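Local coordinates for protein TetR family transcriptional regulator (Streptomyces coelicolor, PDB 6SRN) that controls antibiotic production in response to a bacterial hormone, probably by binding promoter DNA as a TetR-family regulator, at the 4-(Hydroxymethyl)-2-propylfuran-3-carboxylic acid site. Residues are numbered along the deposited sequence; one frame, centred on the assembly and turned at random.

The 4-(Hydroxymethyl)-2-propylfuran-3-carboxylic acid site. Residues 84-85, 110, 117, 127, 130, 143-144, 147, 178, 181-182, 185. With LUB (4-(Hydroxymethyl)-2-propylfuran-3-carboxylic acid), chain B.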
# COMPACT_ATOMS: atom_id res chain seq x y z
N HIS A 84 -15.67 6.48 -5.59
CA HIS A 84 -14.44 7.10 -5.07
C HIS A 84 -13.39 7.27 -6.18
O HIS A 84 -12.47 8.07 -6.02
CB HIS A 84 -13.97 6.36 -3.80
CG HIS A 84 -12.74 5.50 -3.91
ND1 HIS A 84 -12.68 4.34 -4.66
CD2 HIS A 84 -11.55 5.58 -3.29
CE1 HIS A 84 -11.51 3.77 -4.52
NE2 HIS A 84 -10.80 4.50 -3.67
N TYR A 85 -13.56 6.58 -7.30
CA TYR A 85 -12.76 6.83 -8.52
C TYR A 85 -13.39 7.82 -9.49
O TYR A 85 -12.69 8.71 -10.05
CB TYR A 85 -12.46 5.55 -9.28
CG TYR A 85 -11.61 4.57 -8.57
CD1 TYR A 85 -10.36 4.90 -8.04
CD2 TYR A 85 -12.04 3.24 -8.44
CE1 TYR A 85 -9.59 3.96 -7.38
CE2 TYR A 85 -11.26 2.31 -7.79
CZ TYR A 85 -10.02 2.65 -7.27
OH TYR A 85 -9.29 1.68 -6.60
N LEU A 110 -3.24 15.32 -6.50
CA LEU A 110 -2.79 14.46 -5.40
C LEU A 110 -2.95 15.17 -4.03
O LEU A 110 -3.28 14.54 -3.03
CB LEU A 110 -1.35 13.93 -5.63
CG LEU A 110 -1.27 13.01 -6.86
CD1 LEU A 110 0.21 12.76 -7.17
CD2 LEU A 110 -1.98 11.68 -6.62
N PHE A 117 -8.94 11.56 1.25
CA PHE A 117 -8.75 10.39 2.10
C PHE A 117 -8.77 10.77 3.58
O PHE A 117 -9.27 10.01 4.42
CB PHE A 117 -7.46 9.63 1.75
CG PHE A 117 -7.56 8.79 0.50
CD1 PHE A 117 -8.41 7.68 0.46
CD2 PHE A 117 -6.79 9.06 -0.62
CE1 PHE A 117 -8.45 6.89 -0.70
CE2 PHE A 117 -6.85 8.28 -1.75
CZ PHE A 117 -7.68 7.18 -1.81
N ALA A 127 -11.09 2.92 -0.25
CA ALA A 127 -9.78 2.37 0.06
C ALA A 127 -9.88 1.13 0.93
O ALA A 127 -9.23 0.09 0.68
CB ALA A 127 -8.85 3.41 0.70
N GLN A 130 -11.14 -1.84 -1.14
CA GLN A 130 -10.02 -2.33 -1.99
C GLN A 130 -8.91 -3.02 -1.18
O GLN A 130 -8.23 -3.94 -1.69
CB GLN A 130 -9.41 -1.22 -2.81
CG GLN A 130 -10.33 -0.63 -3.85
CD GLN A 130 -10.58 -1.55 -5.01
OE1 GLN A 130 -10.94 -2.72 -4.83
NE2 GLN A 130 -10.44 -1.04 -6.20
N PRO A 143 -8.02 -1.88 -8.75
CA PRO A 143 -7.35 -0.68 -8.19
C PRO A 143 -6.26 -0.10 -9.08
O PRO A 143 -5.77 -0.76 -10.04
CB PRO A 143 -6.77 -1.21 -6.89
CG PRO A 143 -6.43 -2.64 -7.22
CD PRO A 143 -7.58 -3.10 -8.05
N TYR A 144 -5.92 1.14 -8.81
CA TYR A 144 -4.72 1.86 -9.32
C TYR A 144 -4.83 2.30 -10.78
O TYR A 144 -4.27 3.37 -11.14
CB TYR A 144 -3.42 1.04 -9.11
CG TYR A 144 -3.37 0.39 -7.74
CD1 TYR A 144 -3.47 1.14 -6.55
CD2 TYR A 144 -3.30 -1.00 -7.60
CE1 TYR A 144 -3.51 0.52 -5.33
CE2 TYR A 144 -3.32 -1.60 -6.37
CZ TYR A 144 -3.46 -0.84 -5.23
OH TYR A 144 -3.54 -1.47 -4.02
N TRP A 147 -6.52 5.91 -11.68
CA TRP A 147 -5.69 7.06 -11.35
C TRP A 147 -4.45 7.08 -12.25
O TRP A 147 -4.03 8.13 -12.65
CB TRP A 147 -5.27 7.03 -9.88
CG TRP A 147 -6.20 7.78 -8.95
CD1 TRP A 147 -7.24 7.27 -8.19
CD2 TRP A 147 -6.16 9.17 -8.68
NE1 TRP A 147 -7.83 8.29 -7.45
CE2 TRP A 147 -7.22 9.47 -7.77
CE3 TRP A 147 -5.34 10.22 -9.12
CZ2 TRP A 147 -7.38 10.76 -7.26
CZ3 TRP A 147 -5.55 11.48 -8.63
CH2 TRP A 147 -6.57 11.74 -7.74
N VAL A 178 1.27 7.02 -8.51
CA VAL A 178 0.07 6.35 -7.94
C VAL A 178 0.50 5.34 -6.89
O VAL A 178 -0.06 5.29 -5.80
CB VAL A 178 -0.82 5.73 -9.04
CG1 VAL A 178 -1.88 4.76 -8.46
CG2 VAL A 178 -1.45 6.82 -9.89
N PHE A 181 1.94 7.28 -3.76
CA PHE A 181 0.86 7.95 -3.06
C PHE A 181 -0.02 6.90 -2.34
O PHE A 181 -0.35 7.03 -1.17
CB PHE A 181 0.01 8.79 -4.02
CG PHE A 181 -1.06 9.58 -3.33
CD1 PHE A 181 -2.22 8.94 -2.93
CD2 PHE A 181 -0.85 10.88 -2.95
CE1 PHE A 181 -3.20 9.61 -2.24
CE2 PHE A 181 -1.82 11.56 -2.24
CZ PHE A 181 -3.01 10.93 -1.90
N PHE A 182 -0.36 5.83 -3.05
CA PHE A 182 -1.10 4.77 -2.43
C PHE A 182 -0.42 4.28 -1.14
O PHE A 182 -1.03 4.08 -0.10
CB PHE A 182 -1.28 3.57 -3.38
CG PHE A 182 -1.77 2.39 -2.62
CD1 PHE A 182 -3.08 2.30 -2.16
CD2 PHE A 182 -0.88 1.39 -2.23
CE1 PHE A 182 -3.47 1.26 -1.33
CE2 PHE A 182 -1.27 0.35 -1.43
CZ PHE A 182 -2.58 0.27 -0.96
N GLN A 185 -0.52 6.88 1.75
CA GLN A 185 -1.81 7.05 2.42
C GLN A 185 -2.16 5.80 3.23
O GLN A 185 -2.80 5.90 4.26
CB GLN A 185 -2.90 7.49 1.46
CG GLN A 185 -3.35 6.44 0.43
CD GLN A 185 -4.31 5.43 1.04
OE1 GLN A 185 -5.11 5.73 1.91
NE2 GLN A 185 -4.24 4.21 0.56
C2 LUB B . -5.16 5.09 -4.44
C4 LUB B . -6.46 3.47 -3.60
C5 LUB B . -5.99 4.19 -2.57
C6 LUB B . -4.19 5.88 -5.22
O11 LUB B . -5.76 4.18 -7.12
C9 LUB B . -6.16 3.49 -6.15
O10 LUB B . -6.75 2.36 -6.32
C3 LUB B . -5.92 3.92 -4.79
C12 LUB B . -7.53 2.42 -3.37
O13 LUB B . -7.10 1.18 -3.99
O1 LUB B . -5.06 5.14 -3.04
C7 LUB B . -4.74 7.31 -5.33
C8 LUB B . -3.86 8.20 -6.17
O HOH W 1 -7.05 4.14 -9.53
O HOH W 2 -5.90 -0.88 -2.55
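The furan ring of LUB meets Phe182 edge to face: the planes stand at 85°, and the phenyl rim, led by CD1, lies 3.5 Å from furan C5. In Phe182, CG anti to the backbone N (chi1 168°) turns that edge to the furan, and one face carries the phenol oxygen of Tyr144 toward the rim. On the opposite face of the furan, Phe117 brings the tip of its ring, CZ, to 3.5 Å from LUB C5. Phenyl rings suit both places, having no polar atoms to satisfy. Trp147 offers its indole face to the propyl tail, whose terminal methyl C8 lies 3.7 Å from the centroid of the five-membered ring in a CH-pi contact. Phe181 CD1 and Leu110 CD2 also reach that methyl, so the tail ends among aromatic and aliphatic carbons, as suits an apolar group. Tyr85 turns a ring edge to the carboxyl carbon C9, while His84 CE1 sits over one of its faces.

Carboxyl oxygen O10 is gripped twice, by Tyr85 OH at 2.6 Å and by the backbone N of Tyr144 at 2.9 Å. In the second shell, Gln130 NE2 donates to Tyr85 OH nearly straight (171° at H) and within its amide plane. This leaves the phenol to give its hydrogen to O10 and may strengthen it as a donor; an amide can do this without adding charge. Pro143 CB lies over the centre of the Tyr144 ring and probably limits its rotation. The other carboxyl oxygen, O11, is linked by a water, 2.7 Å away, to Trp147 N. A second water joins hydroxymethyl O13 to Tyr144 OH.

Burial is almost complete, 348 of 349 Å². This is the hormone pocket within the all-helical TetR fold, whose contacts suggest that carboxyl, hydroxymethyl and alkyl groups are each sensed. Because helix 73-86 supplies Tyr85 and leads back toward the DNA-binding helices, occupancy is likely to be relayed to them, relieving repression of antibiotic production.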